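Local coordinates for DNA topoisomerase 2-associated protein PAT1 (Saccharomyces cerevisiae, PDB 4OJJ), which activates mRNA decapping and represses translation, the part described being a mainly helical C-terminal domain that probably serves as a protein-binding scaffold, at residues I83-S88 and L140-R145; N147-L152 and F198-S203; L165-A170 and L236-L241; Y231-L236 and Q302-F307. All coordinates share one frame; numbering follows the deposited sequence.

Contact 1: residues I83-S88 and L140-R145; sequences IFNELS and LLQLIR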
loop_
_atom_site.group_PDB
_atom_site.type_symbol
_atom_site.label_atom_id
_atom_site.label_comp_id
_atom_site.label_asym_id
_atom_site.label_seq_id
_atom_site.Cartn_x
_atom_site.Cartn_y
_atom_site.Cartn_z
ATOM N N ILE A 83 -11.527 1.796 9.704
ATOM C CA ILE A 83 -10.926 2.369 8.506
ATOM C C ILE A 83 -11.280 1.567 7.241
ATOM O O ILE A 83 -11.557 2.138 6.195
ATOM C CB ILE A 83 -9.390 2.456 8.668
ATOM C CG1 ILE A 83 -9.028 3.499 9.734
ATOM C CG2 ILE A 83 -8.707 2.735 7.318
ATOM C CD1 ILE A 83 -7.589 3.405 10.243
ATOM N N PHE A 84 -11.285 0.244 7.353
ATOM C CA PHE A 84 -11.644 -0.616 6.227
ATOM C C PHE A 84 -13.126 -0.603 5.869
ATOM O O PHE A 84 -13.506 -1.024 4.772
ATOM C CB PHE A 84 -11.204 -2.044 6.488
ATOM C CG PHE A 84 -9.747 -2.258 6.285
ATOM C CD1 PHE A 84 -9.230 -2.382 5.012
ATOM C CD2 PHE A 84 -8.891 -2.332 7.355
ATOM C CE1 PHE A 84 -7.880 -2.577 4.819
ATOM C CE2 PHE A 84 -7.545 -2.525 7.172
ATOM C CZ PHE A 84 -7.039 -2.650 5.904
ATOM N N ASN A 85 -13.959 -0.140 6.797
ATOM C CA ASN A 85 -15.391 -0.029 6.551
ATOM C C ASN A 85 -15.714 1.222 5.755
ATOM O O ASN A 85 -16.583 1.208 4.883
ATOM C CB ASN A 85 -16.174 -0.018 7.867
ATOM C CG ASN A 85 -17.032 -1.260 8.042
ATOM O OD1 ASN A 85 -16.615 -2.371 7.691
ATOM N ND2 ASN A 85 -18.245 -1.078 8.560
ATOM N N GLU A 86 -15.003 2.304 6.058
ATOM C CA GLU A 86 -15.243 3.593 5.415
ATOM C C GLU A 86 -14.360 3.840 4.194
ATOM O O GLU A 86 -14.309 4.959 3.688
ATOM C CB GLU A 86 -15.002 4.717 6.407
ATOM C CG GLU A 86 -16.275 5.419 6.878
ATOM C CD GLU A 86 -16.764 6.483 5.900
ATOM O OE1 GLU A 86 -16.396 6.417 4.699
ATOM O OE2 GLU A 86 -17.513 7.386 6.334
ATOM N N LEU A 87 -13.670 2.804 3.722
ATOM C CA LEU A 87 -12.577 2.996 2.770
ATOM C C LEU A 87 -13.008 3.686 1.482
ATOM O O LEU A 87 -12.399 4.665 1.082
ATOM C CB LEU A 87 -11.892 1.673 2.459
ATOM C CG LEU A 87 -10.377 1.706 2.299
ATOM C CD1 LEU A 87 -9.738 2.510 3.403
ATOM C CD2 LEU A 87 -9.857 0.283 2.340
ATOM N N SER A 88 -14.068 3.184 0.855
ATOM C CA SER A 88 -14.563 3.738 -0.408
ATOM C C SER A 88 -14.816 5.245 -0.389
ATOM O O SER A 88 -14.666 5.906 -1.416
ATOM C CB SER A 88 -15.845 3.030 -0.848
ATOM O OG SER A 88 -15.551 1.955 -1.713
ATOM N N LEU A 140 -9.687 -8.549 5.530
ATOM C CA LEU A 140 -9.845 -8.751 4.089
ATOM C C LEU A 140 -11.302 -8.923 3.669
ATOM O O LEU A 140 -11.743 -8.302 2.717
ATOM C CB LEU A 140 -9.051 -9.962 3.640
ATOM C CG LEU A 140 -8.042 -9.761 2.529
ATOM C CD1 LEU A 140 -7.042 -10.883 2.626
ATOM C CD2 LEU A 140 -8.739 -9.777 1.176
ATOM N N LEU A 141 -12.048 -9.769 4.366
ATOM C CA LEU A 141 -13.462 -9.963 4.048
ATOM C C LEU A 141 -14.187 -8.641 4.165
ATOM O O LEU A 141 -14.996 -8.271 3.317
ATOM C CB LEU A 141 -14.111 -10.976 5.006
ATOM C CG LEU A 141 -14.676 -12.271 4.408
ATOM C CD1 LEU A 141 -15.407 -13.051 5.455
ATOM C CD2 LEU A 141 -15.596 -11.990 3.232
ATOM N N GLN A 142 -13.877 -7.934 5.235
ATOM C CA GLN A 142 -14.520 -6.679 5.531
ATOM C C GLN A 142 -14.281 -5.661 4.435
ATOM O O GLN A 142 -15.221 -5.010 3.972
ATOM C CB GLN A 142 -13.966 -6.152 6.840
ATOM C CG GLN A 142 -14.928 -5.353 7.616
ATOM C CD GLN A 142 -14.219 -4.581 8.674
ATOM O OE1 GLN A 142 -13.231 -5.055 9.235
ATOM N NE2 GLN A 142 -14.683 -3.371 8.935
ATOM N N LEU A 143 -13.022 -5.507 4.028
ATOM C CA LEU A 143 -12.717 -4.623 2.906
ATOM C C LEU A 143 -13.539 -5.049 1.699
ATOM O O LEU A 143 -14.249 -4.240 1.108
ATOM C CB LEU A 143 -11.211 -4.620 2.585
ATOM C CG LEU A 143 -10.729 -3.696 1.454
ATOM C CD1 LEU A 143 -9.304 -3.258 1.700
ATOM C CD2 LEU A 143 -10.820 -4.390 0.112
ATOM N N ILE A 144 -13.429 -6.327 1.352
ATOM C CA ILE A 144 -14.139 -6.935 0.223
ATOM C C ILE A 144 -15.647 -6.699 0.242
ATOM O O ILE A 144 -16.238 -6.318 -0.762
ATOM C CB ILE A 144 -13.863 -8.472 0.174
ATOM C CG1 ILE A 144 -12.429 -8.741 -0.264
ATOM C CG2 ILE A 144 -14.828 -9.205 -0.757
ATOM C CD1 ILE A 144 -12.087 -10.214 -0.298
ATOM N N ARG A 145 -16.264 -6.928 1.397
ATOM C CA ARG A 145 -17.710 -6.774 1.553
ATOM C C ARG A 145 -18.182 -5.338 1.405
ATOM O O ARG A 145 -19.234 -5.086 0.823
ATOM C CB ARG A 145 -18.161 -7.317 2.917
ATOM C CG ARG A 145 -18.423 -8.810 2.916
ATOM C CD ARG A 145 -18.646 -9.374 4.316
ATOM N NE ARG A 145 -18.849 -10.824 4.259
ATOM C CZ ARG A 145 -18.637 -11.656 5.274
ATOM N NH1 ARG A 145 -18.200 -11.193 6.442
ATOM N NH2 ARG A 145 -18.856 -12.957 5.119
#
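F84 and L143 make the apolar half of a contact between two helices of the Pat1 fold, an alpha-helical array assigned to the TPR clan. The end of helix 73-85 lies against helix 133-146. CD1 of L143 comes in at the edge of the F84 ring, near its plane, and is 3.4 Å from CD1 of F84. The same L143 CD1 also meets L87 CD2 at 3.6 Å. L143 CG stands anti to the backbone N (chi1 -178°), and with chi2 at 151° the CD1 branch makes both contacts. All three side chains are buried; helix 156-177 touches them through L165, L161 and I162.

The polar half lies nearer the surface. Q142 NE2 donates to N85 OD1 at a modelled 2.5 Å, too short for such a bond, so the exact distance is doubtful. The N-H points almost straight at the oxygen (173°). The bond lies in the Q142 amide plane, but the donor sits well above the N85 carbonyl plane. The two side chains cross at about a right angle. Q142 NE2 also bonds to Q81 O, a second acceptor. Just beyond the segments, N147 ND2 joins the two backbones by bonding to both F84 O and L143 O.

Contact 2: residues N147-L152 and F198-S203; sequences NNVSFL and FTSLES. With MG (magnesium ion), chain D.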
loop_
_atom_site.group_PDB
_atom_site.type_symbol
_atom_site.label_atom_id
_atom_site.label_comp_id
_atom_site.label_asym_id
_atom_site.label_seq_id
_atom_site.Cartn_x
_atom_site.Cartn_y
_atom_site.Cartn_z
ATOM N N ASN A 147 -16.664 -2.418 0.033
ATOM C CA ASN A 147 -16.119 -1.448 -0.918
ATOM C C ASN A 147 -16.197 -1.867 -2.379
ATOM O O ASN A 147 -16.324 -3.047 -2.690
ATOM C CB ASN A 147 -14.660 -1.128 -0.592
ATOM C CG ASN A 147 -14.470 -0.620 0.819
ATOM O OD1 ASN A 147 -14.499 0.592 1.067
ATOM N ND2 ASN A 147 -14.275 -1.546 1.760
ATOM N N ASN A 148 -16.135 -0.877 -3.265
ATOM C CA ASN A 148 -15.889 -1.123 -4.665
ATOM C C ASN A 148 -14.396 -1.361 -4.777
ATOM O O ASN A 148 -13.619 -0.440 -5.056
ATOM C CB ASN A 148 -16.319 0.082 -5.498
ATOM C CG ASN A 148 -15.978 -0.059 -6.973
ATOM O OD1 ASN A 148 -15.221 -0.938 -7.382
ATOM N ND2 ASN A 148 -16.535 0.832 -7.784
ATOM N N VAL A 149 -14.013 -2.607 -4.537
ATOM C CA VAL A 149 -12.626 -3.023 -4.525
ATOM C C VAL A 149 -11.836 -2.529 -5.740
ATOM O O VAL A 149 -10.693 -2.108 -5.593
ATOM C CB VAL A 149 -12.533 -4.572 -4.407
ATOM C CG1 VAL A 149 -11.076 -5.036 -4.283
ATOM C CG2 VAL A 149 -13.354 -5.034 -3.219
ATOM N N SER A 150 -12.426 -2.588 -6.933
ATOM C CA SER A 150 -11.718 -2.120 -8.119
ATOM C C SER A 150 -11.432 -0.607 -8.034
ATOM O O SER A 150 -10.299 -0.168 -8.271
ATOM C CB SER A 150 -12.475 -2.453 -9.413
ATOM O OG SER A 150 -11.783 -1.919 -10.536
ATOM N N PHE A 151 -12.455 0.178 -7.699
ATOM C CA PHE A 151 -12.243 1.582 -7.395
ATOM C C PHE A 151 -11.060 1.757 -6.447
ATOM O O PHE A 151 -10.138 2.525 -6.745
ATOM C CB PHE A 151 -13.477 2.249 -6.802
ATOM C CG PHE A 151 -13.195 3.634 -6.278
ATOM C CD1 PHE A 151 -12.806 4.645 -7.144
ATOM C CD2 PHE A 151 -13.271 3.911 -4.930
ATOM C CE1 PHE A 151 -12.510 5.901 -6.676
ATOM C CE2 PHE A 151 -12.984 5.179 -4.456
ATOM C CZ PHE A 151 -12.606 6.174 -5.331
ATOM N N LEU A 152 -11.067 1.010 -5.340
ATOM C CA LEU A 152 -9.948 1.030 -4.400
ATOM C C LEU A 152 -8.592 0.828 -5.040
ATOM O O LEU A 152 -7.634 1.530 -4.707
ATOM C CB LEU A 152 -10.121 0.010 -3.268
ATOM C CG LEU A 152 -11.302 0.297 -2.324
ATOM C CD1 LEU A 152 -11.281 -0.640 -1.141
ATOM C CD2 LEU A 152 -11.323 1.771 -1.865
ATOM N N PHE A 198 -10.140 -11.878 -6.004
ATOM C CA PHE A 198 -9.788 -12.052 -7.396
ATOM C C PHE A 198 -10.956 -11.722 -8.324
ATOM O O PHE A 198 -10.807 -10.957 -9.280
ATOM C CB PHE A 198 -9.270 -13.464 -7.672
ATOM C CG PHE A 198 -8.699 -13.618 -9.042
ATOM C CD1 PHE A 198 -7.357 -13.380 -9.273
ATOM C CD2 PHE A 198 -9.513 -13.953 -10.114
ATOM C CE1 PHE A 198 -6.839 -13.487 -10.541
ATOM C CE2 PHE A 198 -8.994 -14.067 -11.379
ATOM C CZ PHE A 198 -7.657 -13.835 -11.595
ATOM N N THR A 199 -12.129 -12.262 -8.039
ATOM C CA THR A 199 -13.224 -12.070 -8.977
ATOM C C THR A 199 -13.757 -10.627 -8.968
ATOM O O THR A 199 -14.338 -10.176 -9.959
ATOM C CB THR A 199 -14.346 -13.159 -8.855
ATOM O OG1 THR A 199 -15.072 -13.000 -7.645
ATOM C CG2 THR A 199 -13.759 -14.566 -8.897
ATOM N N SER A 200 -13.517 -9.887 -7.885
ATOM C CA SER A 200 -13.819 -8.450 -7.873
ATOM C C SER A 200 -12.868 -7.641 -8.735
ATOM O O SER A 200 -13.176 -6.511 -9.074
ATOM C CB SER A 200 -13.826 -7.872 -6.457
ATOM O OG SER A 200 -12.513 -7.782 -5.928
ATOM N N LEU A 201 -11.722 -8.213 -9.093
ATOM C CA LEU A 201 -10.745 -7.501 -9.912
ATOM C C LEU A 201 -10.681 -8.002 -11.347
ATOM O O LEU A 201 -10.202 -7.297 -12.235
ATOM C CB LEU A 201 -9.364 -7.604 -9.287
ATOM C CG LEU A 201 -9.326 -7.045 -7.872
ATOM C CD1 LEU A 201 -7.962 -7.264 -7.239
ATOM C CD2 LEU A 201 -9.687 -5.578 -7.920
ATOM N N GLU A 202 -11.140 -9.229 -11.560
ATOM C CA GLU A 202 -11.016 -9.880 -12.856
ATOM C C GLU A 202 -11.493 -8.931 -13.966
ATOM O O GLU A 202 -12.548 -8.325 -13.843
ATOM C CB GLU A 202 -11.793 -11.207 -12.863
ATOM C CG GLU A 202 -11.506 -12.154 -14.046
ATOM C CD GLU A 202 -12.176 -13.532 -13.875
ATOM O OE1 GLU A 202 -11.873 -14.448 -14.649
ATOM O OE2 GLU A 202 -13.015 -13.711 -12.969
ATOM N N SER A 203 -10.677 -8.787 -15.014
ATOM C CA SER A 203 -10.945 -7.922 -16.179
ATOM C C SER A 203 -10.778 -6.416 -15.905
ATOM O O SER A 203 -11.022 -5.595 -16.770
ATOM C CB SER A 203 -12.305 -8.230 -16.831
ATOM O OG SER A 203 -13.397 -7.824 -16.015
HETATM MG MG MG D . -12.285 -16.077 -15.134
HETATM O O HOH W 1 -14.448 -4.390 -7.905
#
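V149 packs on S200 where the short helix 149-153 meets the end of helix 184-201 in this mainly alpha-helical fold of the TPR clan. Its CB is 3.6 Å from S200 OG. CG1, anti to the backbone N (chi1 -176°), makes the closest approaches of this side chain to both partners. It lies 3.5 Å from S200 OG and 3.9 Å from L201 CD2. CG2 is 3.9 Å from the same S200 OG. S200 OG is hydrogen-bonded to L197 O; against the V149 carbons it makes van der Waals contact. L201 CD2 also lies over S150 CA.

No direct hydrogen bond crosses, but a water does the bridging: it accepts from S150 N and donates to S200 O. N148 is the N-cap of helix 149-153. E202 OE1 binds a magnesium ion, at a modelled distance too short to be relied on. In the capping bond, F151 N reaches N148 OD1 at 3.0 Å.

Contact 3: residues L165-A170 and L236-L241; sequences LISRAA and LASLAL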
loop_
_atom_site.group_PDB
_atom_site.type_symbol
_atom_site.label_atom_id
_atom_site.label_comp_id
_atom_site.label_asym_id
_atom_site.label_seq_id
_atom_site.Cartn_x
_atom_site.Cartn_y
_atom_site.Cartn_z
ATOM N N LEU A 165 -2.408 -6.373 3.536
ATOM C CA LEU A 165 -3.229 -7.466 3.980
ATOM C C LEU A 165 -2.875 -8.755 3.263
ATOM O O LEU A 165 -2.667 -9.789 3.881
ATOM C CB LEU A 165 -4.710 -7.142 3.767
ATOM C CG LEU A 165 -5.339 -6.039 4.637
ATOM C CD1 LEU A 165 -6.836 -5.876 4.353
ATOM C CD2 LEU A 165 -5.117 -6.303 6.117
ATOM N N ILE A 166 -2.804 -8.691 1.947
ATOM C CA ILE A 166 -2.632 -9.890 1.160
ATOM C C ILE A 166 -1.243 -10.507 1.319
ATOM O O ILE A 166 -1.097 -11.711 1.338
ATOM C CB ILE A 166 -3.013 -9.595 -0.298
ATOM C CG1 ILE A 166 -4.332 -10.261 -0.613
ATOM C CG2 ILE A 166 -1.931 -9.961 -1.293
ATOM C CD1 ILE A 166 -5.464 -9.417 -0.201
ATOM N N SER A 167 -0.215 -9.682 1.467
ATOM C CA SER A 167 1.126 -10.234 1.623
ATOM C C SER A 167 1.368 -10.805 3.014
ATOM O O SER A 167 2.140 -11.760 3.174
ATOM C CB SER A 167 2.199 -9.203 1.252
ATOM O OG SER A 167 1.902 -7.950 1.801
ATOM N N ARG A 168 0.715 -10.207 4.013
ATOM C CA ARG A 168 0.817 -10.676 5.395
ATOM C C ARG A 168 0.166 -12.043 5.517
ATOM O O ARG A 168 0.749 -12.956 6.081
ATOM C CB ARG A 168 0.165 -9.688 6.366
ATOM C CG ARG A 168 -0.036 -10.218 7.788
ATOM C CD ARG A 168 1.293 -10.491 8.496
ATOM N NE ARG A 168 1.096 -10.893 9.884
ATOM C CZ ARG A 168 2.082 -11.265 10.691
ATOM N NH1 ARG A 168 3.331 -11.291 10.233
ATOM N NH2 ARG A 168 1.820 -11.615 11.948
ATOM N N ALA A 169 -1.035 -12.179 4.968
ATOM C CA ALA A 169 -1.699 -13.471 4.923
ATOM C C ALA A 169 -0.811 -14.524 4.264
ATOM O O ALA A 169 -0.602 -15.597 4.824
ATOM C CB ALA A 169 -3.035 -13.364 4.216
ATOM N N ALA A 170 -0.273 -14.208 3.083
ATOM C CA ALA A 170 0.606 -15.137 2.364
ATOM C C ALA A 170 1.830 -15.479 3.209
ATOM O O ALA A 170 2.296 -16.606 3.215
ATOM C CB ALA A 170 1.041 -14.542 1.042
ATOM N N LEU A 236 0.929 -6.751 -7.650
ATOM C CA LEU A 236 0.738 -7.785 -8.662
ATOM C C LEU A 236 1.401 -9.074 -8.223
ATOM O O LEU A 236 0.816 -10.147 -8.346
ATOM C CB LEU A 236 1.235 -7.329 -10.050
ATOM C CG LEU A 236 0.313 -6.302 -10.724
ATOM C CD1 LEU A 236 0.848 -5.831 -12.058
ATOM C CD2 LEU A 236 -1.089 -6.878 -10.909
ATOM N N ALA A 237 2.612 -8.948 -7.692
ATOM C CA ALA A 237 3.352 -10.064 -7.113
ATOM C C ALA A 237 2.580 -10.807 -5.995
ATOM O O ALA A 237 2.471 -12.036 -6.017
ATOM C CB ALA A 237 4.665 -9.573 -6.583
ATOM N N SER A 238 2.056 -10.062 -5.031
ATOM C CA SER A 238 1.308 -10.648 -3.927
ATOM C C SER A 238 0.020 -11.268 -4.423
ATOM O O SER A 238 -0.357 -12.342 -3.979
ATOM C CB SER A 238 0.962 -9.601 -2.857
ATOM O OG SER A 238 2.115 -8.958 -2.361
ATOM N N LEU A 239 -0.678 -10.576 -5.312
ATOM C CA LEU A 239 -1.898 -11.130 -5.882
ATOM C C LEU A 239 -1.595 -12.484 -6.554
ATOM O O LEU A 239 -2.270 -13.486 -6.306
ATOM C CB LEU A 239 -2.502 -10.150 -6.894
ATOM C CG LEU A 239 -3.914 -10.548 -7.295
ATOM C CD1 LEU A 239 -4.845 -10.514 -6.082
ATOM C CD2 LEU A 239 -4.418 -9.682 -8.389
ATOM N N ALA A 240 -0.552 -12.500 -7.377
ATOM C CA ALA A 240 -0.109 -13.704 -8.062
ATOM C C ALA A 240 0.382 -14.829 -7.103
ATOM O O ALA A 240 0.033 -16.004 -7.256
ATOM C CB ALA A 240 0.972 -13.346 -9.049
ATOM N N LEU A 241 1.206 -14.456 -6.134
ATOM C CA LEU A 241 1.751 -15.402 -5.154
ATOM C C LEU A 241 0.707 -16.325 -4.502
ATOM O O LEU A 241 0.967 -17.507 -4.294
ATOM C CB LEU A 241 2.524 -14.647 -4.083
ATOM C CG LEU A 241 3.237 -15.582 -3.116
ATOM C CD1 LEU A 241 4.237 -16.461 -3.870
ATOM C CD2 LEU A 241 3.900 -14.752 -2.004
#
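I166 and S238 meet most closely where helix 156-177 crosses helix 230-241 in the helical array of the Pat1 domain. The short helix segments pass 9.1 Å apart at an angle of 43°, both running in the same general direction. I166 CG2 rests 3.3 Å from S238 CB, a tight approach for two carbons. The same methyl lies over the backbone toward L239 N. One step along, S167 CB is 3.6 Å from S238 OG. The CA atoms of S167 and S238 are 5.6 Å apart, so small side chains let the backbones come close here. Further on, A170 CB meets L241 CD2 at a looser 4.2 Å.

No hydrogen bond joins the two segments. Each serine instead turns its hydroxyl to its own helix. S167 OG lies between the backbone N and the carbonyl carbon (chi1 44°) and bonds to T163 O. S238 OG is turned back to Q234 O.

Other helices surround the pair. Helix 184-201 reaches both segments, with W190 and L197 on I166 and L197 on L239. L140 of helix 133-146 also packs on I166. V310 of helix 284-310 touches A237, A240 and L241. Y194 OH is hydrogen-bonded to L239 O.

Contact 4: residues Y231-L236 and Q302-F307; sequences YIWQFL and QDLNLF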
loop_
_atom_site.group_PDB
_atom_site.type_symbol
_atom_site.label_atom_id
_atom_site.label_comp_id
_atom_site.label_asym_id
_atom_site.label_seq_id
_atom_site.Cartn_x
_atom_site.Cartn_y
_atom_site.Cartn_z
ATOM N N TYR A 231 4.951 -0.088 -6.103
ATOM C CA TYR A 231 3.753 -0.444 -5.361
ATOM C C TYR A 231 2.721 -1.108 -6.247
ATOM O O TYR A 231 1.894 -1.863 -5.761
ATOM C CB TYR A 231 3.138 0.776 -4.628
ATOM C CG TYR A 231 2.353 1.714 -5.533
ATOM C CD1 TYR A 231 0.967 1.699 -5.541
ATOM C CD2 TYR A 231 3.004 2.608 -6.370
ATOM C CE1 TYR A 231 0.249 2.529 -6.379
ATOM C CE2 TYR A 231 2.300 3.461 -7.203
ATOM C CZ TYR A 231 0.922 3.410 -7.206
ATOM O OH TYR A 231 0.198 4.241 -8.022
ATOM N N ILE A 232 2.753 -0.816 -7.539
ATOM C CA ILE A 232 1.862 -1.507 -8.466
ATOM C C ILE A 232 2.328 -2.962 -8.726
ATOM O O ILE A 232 1.541 -3.912 -8.654
ATOM C CB ILE A 232 1.775 -0.759 -9.777
ATOM C CG1 ILE A 232 1.169 0.630 -9.536
ATOM C CG2 ILE A 232 0.959 -1.539 -10.741
ATOM C CD1 ILE A 232 1.126 1.482 -10.793
ATOM N N TRP A 233 3.615 -3.116 -9.016
ATOM C CA TRP A 233 4.202 -4.430 -9.167
ATOM C C TRP A 233 4.180 -5.278 -7.872
ATOM O O TRP A 233 3.902 -6.481 -7.929
ATOM C CB TRP A 233 5.594 -4.312 -9.783
ATOM C CG TRP A 233 5.560 -3.672 -11.176
ATOM C CD1 TRP A 233 5.939 -2.398 -11.508
ATOM C CD2 TRP A 233 5.108 -4.285 -12.414
ATOM N NE1 TRP A 233 5.754 -2.179 -12.861
ATOM C CE2 TRP A 233 5.261 -3.317 -13.446
ATOM C CE3 TRP A 233 4.617 -5.556 -12.748
ATOM C CZ2 TRP A 233 4.925 -3.576 -14.781
ATOM C CZ3 TRP A 233 4.282 -5.820 -14.080
ATOM C CH2 TRP A 233 4.431 -4.827 -15.079
ATOM N N GLN A 234 4.439 -4.659 -6.716
ATOM C CA GLN A 234 4.364 -5.375 -5.435
ATOM C C GLN A 234 2.969 -5.940 -5.269
ATOM O O GLN A 234 2.823 -7.071 -4.804
ATOM C CB GLN A 234 4.696 -4.480 -4.198
ATOM C CG GLN A 234 6.089 -3.836 -4.261
ATOM C CD GLN A 234 6.387 -2.839 -3.144
ATOM O OE1 GLN A 234 5.563 -1.996 -2.792
ATOM N NE2 GLN A 234 7.586 -2.938 -2.581
ATOM N N PHE A 235 1.950 -5.158 -5.637
ATOM C CA PHE A 235 0.563 -5.630 -5.513
ATOM C C PHE A 235 0.348 -6.827 -6.450
ATOM O O PHE A 235 -0.299 -7.803 -6.077
ATOM C CB PHE A 235 -0.473 -4.533 -5.796
ATOM C CG PHE A 235 -1.878 -5.061 -5.994
ATOM C CD1 PHE A 235 -2.720 -5.257 -4.907
ATOM C CD2 PHE A 235 -2.354 -5.374 -7.266
ATOM C CE1 PHE A 235 -3.994 -5.762 -5.087
ATOM C CE2 PHE A 235 -3.629 -5.874 -7.454
ATOM C CZ PHE A 235 -4.446 -6.064 -6.371
ATOM N N LEU A 236 0.929 -6.751 -7.650
ATOM C CA LEU A 236 0.738 -7.785 -8.662
ATOM C C LEU A 236 1.401 -9.074 -8.223
ATOM O O LEU A 236 0.816 -10.147 -8.346
ATOM C CB LEU A 236 1.235 -7.329 -10.050
ATOM C CG LEU A 236 0.313 -6.302 -10.724
ATOM C CD1 LEU A 236 0.848 -5.831 -12.058
ATOM C CD2 LEU A 236 -1.089 -6.878 -10.909
ATOM N N GLN A 302 14.066 -4.248 -11.331
ATOM C CA GLN A 302 13.769 -4.834 -10.038
ATOM C C GLN A 302 12.271 -4.850 -9.791
ATOM O O GLN A 302 11.745 -5.801 -9.219
ATOM C CB GLN A 302 14.474 -4.063 -8.925
ATOM C CG GLN A 302 14.300 -4.704 -7.546
ATOM C CD GLN A 302 14.044 -3.702 -6.410
ATOM O OE1 GLN A 302 14.814 -2.753 -6.204
ATOM N NE2 GLN A 302 12.960 -3.926 -5.658
ATOM N N ASP A 303 11.573 -3.806 -10.231
ATOM C CA ASP A 303 10.139 -3.734 -9.966
ATOM C C ASP A 303 9.356 -4.781 -10.766
ATOM O O ASP A 303 8.551 -5.523 -10.196
ATOM C CB ASP A 303 9.585 -2.311 -10.167
ATOM C CG ASP A 303 10.052 -1.331 -9.070
ATOM O OD1 ASP A 303 10.900 -1.712 -8.236
ATOM O OD2 ASP A 303 9.586 -0.175 -9.052
ATOM N N LEU A 304 9.585 -4.840 -12.075
ATOM C CA LEU A 304 8.990 -5.892 -12.896
ATOM C C LEU A 304 9.399 -7.273 -12.386
ATOM O O LEU A 304 8.586 -8.178 -12.316
ATOM C CB LEU A 304 9.433 -5.748 -14.355
ATOM C CG LEU A 304 8.914 -6.655 -15.476
ATOM C CD1 LEU A 304 7.406 -6.858 -15.463
ATOM C CD2 LEU A 304 9.323 -6.068 -16.830
ATOM N N ASN A 305 10.665 -7.444 -12.039
ATOM C CA ASN A 305 11.140 -8.778 -11.715
ATOM C C ASN A 305 10.514 -9.309 -10.438
ATOM O O ASN A 305 10.293 -10.501 -10.301
ATOM C CB ASN A 305 12.660 -8.854 -11.659
ATOM C CG ASN A 305 13.254 -9.408 -12.928
ATOM O OD1 ASN A 305 12.638 -10.235 -13.614
ATOM N ND2 ASN A 305 14.465 -8.964 -13.255
ATOM N N LEU A 306 10.189 -8.409 -9.534
ATOM C CA LEU A 306 9.359 -8.734 -8.382
ATOM C C LEU A 306 8.117 -9.541 -8.773
ATOM O O LEU A 306 7.802 -10.552 -8.138
ATOM C CB LEU A 306 8.896 -7.435 -7.772
ATOM C CG LEU A 306 8.630 -7.156 -6.314
ATOM C CD1 LEU A 306 9.743 -7.695 -5.415
ATOM C CD2 LEU A 306 8.545 -5.639 -6.257
ATOM N N PHE A 307 7.390 -9.071 -9.790
ATOM C CA PHE A 307 6.195 -9.773 -10.252
ATOM C C PHE A 307 6.556 -11.010 -11.108
ATOM O O PHE A 307 6.068 -12.101 -10.851
ATOM C CB PHE A 307 5.232 -8.810 -10.958
ATOM C CG PHE A 307 4.198 -9.495 -11.841
ATOM C CD1 PHE A 307 3.086 -10.092 -11.295
ATOM C CD2 PHE A 307 4.342 -9.510 -13.220
ATOM C CE1 PHE A 307 2.143 -10.711 -12.085
ATOM C CE2 PHE A 307 3.384 -10.132 -14.038
ATOM C CZ PHE A 307 2.287 -10.740 -13.465
#
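W233 presents one ring face to L304, in a nearly parallel helix pair of the Pat1 helical array. Helix segments 231-236 and 302-307 run in the same direction, 12° apart, with axes 8.1 Å from each other. L304 and W233 lie side by side and point the same way. L304 CD1 sits over one face of the six-membered ring in a CH-pi contact, 3.9 Å from the centroid. L304 CG is anti to the backbone N (chi1 -176°), and chi1 and chi2 together bring CD1 over the indole.

F307 approaches W233 from another direction. Its CB is at the indole edge, 3.8 Å from W233 CE3. The two rings are tilted by 43°, neither stacked nor edge-to-face. The F307 ring also meets L236, with F307 CD1 3.6 Å from L236 CB. D303 crosses W233 at about a right angle, and its CB lies near W233 CD1. Q234 and L306 touch nearer the surface.

F209 meets the indole edge-to-face, and I259 and T262 of helix 256-277 also pack on it. Close to the backbone, W233 CB is 3.2 Å from D303 O.

Overall arrangement
Contacts 1 and 2 are about 12 Å apart between centres and touch through N147, whose OD1 is 2.6 Å from S88 N, a probable hydrogen bond. Contacts 1 and 3 touch where F84 CE1 meets L165 CD1 at 3.5 Å. Contacts 3 and 4 share L236 and pair helix 230-241 with helices 156-177 and 284-310; their centres are about 11 Å apart. Contact 2 reaches contact 4 through L201 CD1 and F235 CZ, 3.8 Å apart. Contacts 1 and 4 do not touch and lie about 24 Å apart between centres, on opposite sides of the chain's centre. The magnesium ion belongs to contact 2; the L239 side chain of contact 3 is about 12 Å from it.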